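Local coordinates for novel protein similar to vertebrate potassium voltage-gated channel, subfamily H (Eag-related) family (Danio rerio, PDB 3UKN) that probably forms the pore of a voltage-gated potassium channel of the KCNH (ELK) type, here represented by its cytoplasmic C-linker and cyclic nucleotide-binding homology domain, at residues 40-43 with 44-48; 102-105 with 106-109. One frame throughout, in Å; residues are numbered along the deposited sequence.

Overall arrangement
Contact 1 closes the C-terminal end of C-linker helix 32-45, and contact 2 is a turn in the cyclic nucleotide-binding homology domain. Their centres lie about 11 Å apart on the same side of the chain's centre, and contact 1 is complete in sequence before contact 2 begins. Two hydrogen bonds join them: the indole NE1 of W46 lies 2.9 Å from E107 OE2, and V48 N lies 2.9 Å from F108 O. V48 CG2 also packs on the E107 carboxylate, 3.4 Å from OE2. Residues 44-48, leaving their helix, therefore run alongside residues 106-109, and E107 ties both the turn and the linker's tryptophan into one junction.

Contact 1 of 2, residues 40-43 with 44-48; sequences ECFQ and TTWSV
F42 and W46, four residues apart where helix 32-45 ends, send their rings side by side in the same direction. In W46, CB rests 3.3 Å from F42 O, while CG is turned anti to the backbone N (chi1 169°), a torsion shared by F42. Further out, CD2 comes within 4.2 Å of F42 CZ, and CE3 makes the closest ring contact, 3.7 Å from the same CZ and equally near CE1; CZ3 follows at the fringe. The planes are inclined by 36° and the six-membered rings' centroids stand 5.4 Å apart, an oblique pair. One face of the W46 ring is met by V48 N, 3.5 Å above its plane and toward the rim, and on the pyrrole side NE1 turns to E107.

The final turn is also tied by T45. Its OG1, folded between the backbone N and the carbonyl carbon, donates to C41 O (2.8 Å) from above the carbonyl plane, while its amide gives a weak bond to that oxygen and another bond to F42 O. T45 CG2 packs on C41 SG at 3.8 Å. W46 is the first residue to leave helical geometry.

Y14 of helix 13-27 meets the W46 ring edge-to-face and also contacts F42, whose ring touches T18 and L21 of that helix. F61 of the second subunit packs on F42 and T45, and beyond W46 the chain reaches strand 108-110, where V48 packs against L109.

Contact 2 of 2, residues 102-105 with 106-109; sequences FCAP and GEFL
The buried carboxylate of E107 reaches back to A104, and A104 N donates to OE1 of E107 at 2.7 Å. This bond is nearly straight (168° at the hydrogen), although the donor meets OE1 from above the carboxylate plane. An extended chain, with CG anti to the backbone N (chi1 169°), carries the acid group there. The other oxygen, OE2, accepts a hydrogen bond from a water at 2.6 Å; the same water donates to F102 O at 2.9 Å, bridging the side chain to the end of strand 99-103. OE2 also accepts a hydrogen bond from W46 NE1.

Residues A104 to E107 form a type II beta turn, with G106 at its third position at positive phi (81°). The turn links strand 99-103 to strand 108-110 in the beta-roll of the cyclic nucleotide-binding homology domain, and is closed by E107 N donating to A104 O at 2.9 Å. E107 thus holds A104 twice, by backbone and by side chain. C103 SG lies against the E107 side chain, 3.6 Å from its carboxylate carbon CD and 3.7 Å from its CG. Backbone hydrogen bonds pair G106 and E107 with A164, and C103, just before the turn, with C168.

Contact 1 of 2, residues 40-43 with 44-48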
loop_
_atom_site.group_PDB
_atom_site.type_symbol
_atom_site.label_atom_id
_atom_site.label_comp_id
_atom_site.label_asym_id
_atom_site.label_seq_id
_atom_site.Cartn_x
_atom_site.Cartn_y
_atom_site.Cartn_z
ATOM N N GLU B 40 14.283 17.342 -4.012
ATOM C CA GLU B 40 14.992 17.719 -2.794
ATOM C C GLU B 40 14.062 17.696 -1.580
ATOM O O GLU B 40 14.497 17.429 -0.466
ATOM C CB GLU B 40 15.741 19.060 -2.946
ATOM C CG GLU B 40 14.937 20.222 -3.515
ATOM C CD GLU B 40 15.820 21.359 -4.064
ATOM O OE1 GLU B 40 15.263 22.419 -4.429
ATOM O OE2 GLU B 40 17.061 21.194 -4.140
ATOM N N CYS B 41 12.776 17.954 -1.795
ATOM C CA CYS B 41 11.817 17.797 -0.707
ATOM C C CYS B 41 11.594 16.306 -0.401
ATOM O O CYS B 41 11.496 15.908 0.762
ATOM C CB CYS B 41 10.505 18.515 -1.008
ATOM S SG CYS B 41 9.253 18.297 0.276
ATOM N N PHE B 42 11.545 15.482 -1.444
ATOM C CA PHE B 42 11.540 14.038 -1.255
ATOM C C PHE B 42 12.634 13.566 -0.283
ATOM O O PHE B 42 12.341 12.912 0.717
ATOM C CB PHE B 42 11.696 13.302 -2.590
ATOM C CG PHE B 42 11.811 11.809 -2.440
ATOM C CD1 PHE B 42 10.679 11.027 -2.247
ATOM C CD2 PHE B 42 13.049 11.190 -2.473
ATOM C CE1 PHE B 42 10.777 9.645 -2.097
ATOM C CE2 PHE B 42 13.162 9.808 -2.316
ATOM C CZ PHE B 42 12.034 9.037 -2.125
ATOM N N GLN B 43 13.888 13.889 -0.583
ATOM C CA GLN B 43 15.006 13.374 0.201
ATOM C C GLN B 43 15.133 14.082 1.553
ATOM O O GLN B 43 15.764 13.572 2.478
ATOM C CB GLN B 43 16.317 13.403 -0.601
ATOM C CG GLN B 43 16.751 14.766 -1.095
ATOM C CD GLN B 43 17.776 14.671 -2.226
ATOM O OE1 GLN B 43 17.542 13.990 -3.228
ATOM N NE2 GLN B 43 18.915 15.350 -2.066
ATOM N N THR B 44 14.500 15.243 1.665
ATOM C CA THR B 44 14.431 15.983 2.931
ATOM C C THR B 44 13.347 15.438 3.867
ATOM O O THR B 44 13.447 15.565 5.085
ATOM C CB THR B 44 14.171 17.495 2.673
ATOM O OG1 THR B 44 15.420 18.174 2.490
ATOM C CG2 THR B 44 13.405 18.145 3.830
ATOM N N THR B 45 12.311 14.831 3.293
ATOM C CA THR B 45 11.174 14.375 4.091
ATOM C C THR B 45 11.032 12.854 4.169
ATOM O O THR B 45 10.139 12.353 4.837
ATOM C CB THR B 45 9.849 14.973 3.576
ATOM O OG1 THR B 45 9.605 14.511 2.241
ATOM C CG2 THR B 45 9.902 16.504 3.572
ATOM N N TRP B 46 11.923 12.124 3.511
ATOM C CA TRP B 46 11.817 10.667 3.441
ATOM C C TRP B 46 12.101 9.902 4.738
ATOM O O TRP B 46 12.994 10.260 5.504
ATOM C CB TRP B 46 12.746 10.130 2.353
ATOM C CG TRP B 46 12.898 8.638 2.377
ATOM C CD1 TRP B 46 13.923 7.923 2.939
ATOM C CD2 TRP B 46 11.996 7.673 1.814
ATOM N NE1 TRP B 46 13.711 6.573 2.760
ATOM C CE2 TRP B 46 12.532 6.396 2.072
ATOM C CE3 TRP B 46 10.785 7.767 1.113
ATOM C CZ2 TRP B 46 11.904 5.220 1.653
ATOM C CZ3 TRP B 46 10.159 6.598 0.701
ATOM C CH2 TRP B 46 10.720 5.340 0.972
ATOM N N SER B 47 11.340 8.832 4.957
ATOM C CA SER B 47 11.701 7.788 5.923
ATOM C C SER B 47 11.180 6.443 5.415
ATOM O O SER B 47 10.162 6.378 4.725
ATOM C CB SER B 47 11.137 8.080 7.315
ATOM O OG SER B 47 9.732 7.909 7.331
ATOM N N VAL B 48 11.867 5.358 5.740
ATOM C CA VAL B 48 11.332 4.060 5.371
ATOM C C VAL B 48 9.987 3.837 6.027
ATOM O O VAL B 48 9.073 3.318 5.397
ATOM C CB VAL B 48 12.259 2.914 5.736
ATOM C CG1 VAL B 48 11.512 1.579 5.614
ATOM C CG2 VAL B 48 13.471 2.951 4.836
#

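Contact 2 of 2, residues 102-105 with 106-109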
loop_
_atom_site.group_PDB
_atom_site.type_symbol
_atom_site.label_atom_id
_atom_site.label_comp_id
_atom_site.label_asym_id
_atom_site.label_seq_id
_atom_site.Cartn_x
_atom_site.Cartn_y
_atom_site.Cartn_z
ATOM N N PHE B 102 16.765 -2.444 1.634
ATOM C CA PHE B 102 18.088 -1.876 1.831
ATOM C C PHE B 102 17.870 -0.469 2.342
ATOM O O PHE B 102 16.818 0.138 2.099
ATOM C CB PHE B 102 18.887 -1.819 0.518
ATOM C CG PHE B 102 19.251 -3.170 -0.040
ATOM C CD1 PHE B 102 20.439 -3.789 0.321
ATOM C CD2 PHE B 102 18.412 -3.816 -0.935
ATOM C CE1 PHE B 102 20.777 -5.030 -0.194
ATOM C CE2 PHE B 102 18.746 -5.053 -1.450
ATOM C CZ PHE B 102 19.929 -5.661 -1.078
ATOM N N CYS B 103 18.861 0.046 3.049
ATOM C CA CYS B 103 18.795 1.373 3.625
ATOM C C CYS B 103 20.190 1.995 3.476
ATOM O O CYS B 103 21.203 1.315 3.619
ATOM C CB CYS B 103 18.360 1.267 5.101
ATOM S SG CYS B 103 17.872 2.827 5.867
ATOM N N ALA B 104 20.246 3.276 3.139
ATOM C CA ALA B 104 21.528 3.935 2.915
ATOM C C ALA B 104 21.978 4.694 4.159
ATOM O O ALA B 104 21.151 5.078 4.999
ATOM C CB ALA B 104 21.441 4.874 1.726
ATOM N N PRO B 105 23.293 4.912 4.293
ATOM C CA PRO B 105 23.807 5.664 5.436
ATOM C C PRO B 105 23.133 7.027 5.525
ATOM O O PRO B 105 23.012 7.709 4.519
ATOM C CB PRO B 105 25.293 5.835 5.099
ATOM C CG PRO B 105 25.607 4.705 4.203
ATOM C CD PRO B 105 24.368 4.475 3.389
ATOM N N GLY B 106 22.697 7.412 6.719
ATOM C CA GLY B 106 22.065 8.705 6.930
ATOM C C GLY B 106 20.600 8.740 6.528
ATOM O O GLY B 106 19.924 9.763 6.687
ATOM N N GLU B 107 20.110 7.626 5.996
ATOM C CA GLU B 107 18.705 7.522 5.591
ATOM C C GLU B 107 17.845 7.252 6.830
ATOM O O GLU B 107 18.182 6.388 7.642
ATOM C CB GLU B 107 18.513 6.432 4.516
ATOM C CG GLU B 107 17.049 6.064 4.223
ATOM C CD GLU B 107 16.892 4.988 3.124
ATOM O OE1 GLU B 107 17.915 4.593 2.512
ATOM O OE2 GLU B 107 15.741 4.536 2.880
ATOM N N PHE B 108 16.750 7.996 6.986
ATOM C CA PHE B 108 15.877 7.831 8.158
ATOM C C PHE B 108 15.000 6.589 8.037
ATOM O O PHE B 108 14.215 6.469 7.090
ATOM C CB PHE B 108 14.971 9.060 8.356
ATOM C CG PHE B 108 15.667 10.244 8.959
ATOM C CD1 PHE B 108 15.561 10.508 10.324
ATOM C CD2 PHE B 108 16.423 11.098 8.164
ATOM C CE1 PHE B 108 16.206 11.597 10.885
ATOM C CE2 PHE B 108 17.080 12.198 8.725
ATOM C CZ PHE B 108 16.964 12.446 10.089
ATOM N N LEU B 109 15.117 5.670 8.990
ATOM C CA LEU B 109 14.189 4.542 9.057
ATOM C C LEU B 109 12.882 5.054 9.628
ATOM O O LEU B 109 11.806 4.743 9.122
ATOM C CB LEU B 109 14.759 3.434 9.937
ATOM C CG LEU B 109 13.816 2.266 10.208
ATOM C CD1 LEU B 109 13.423 1.666 8.882
ATOM C CD2 LEU B 109 14.497 1.233 11.083
HETATM O O HOH W 1 15.115 2.431 1.513
#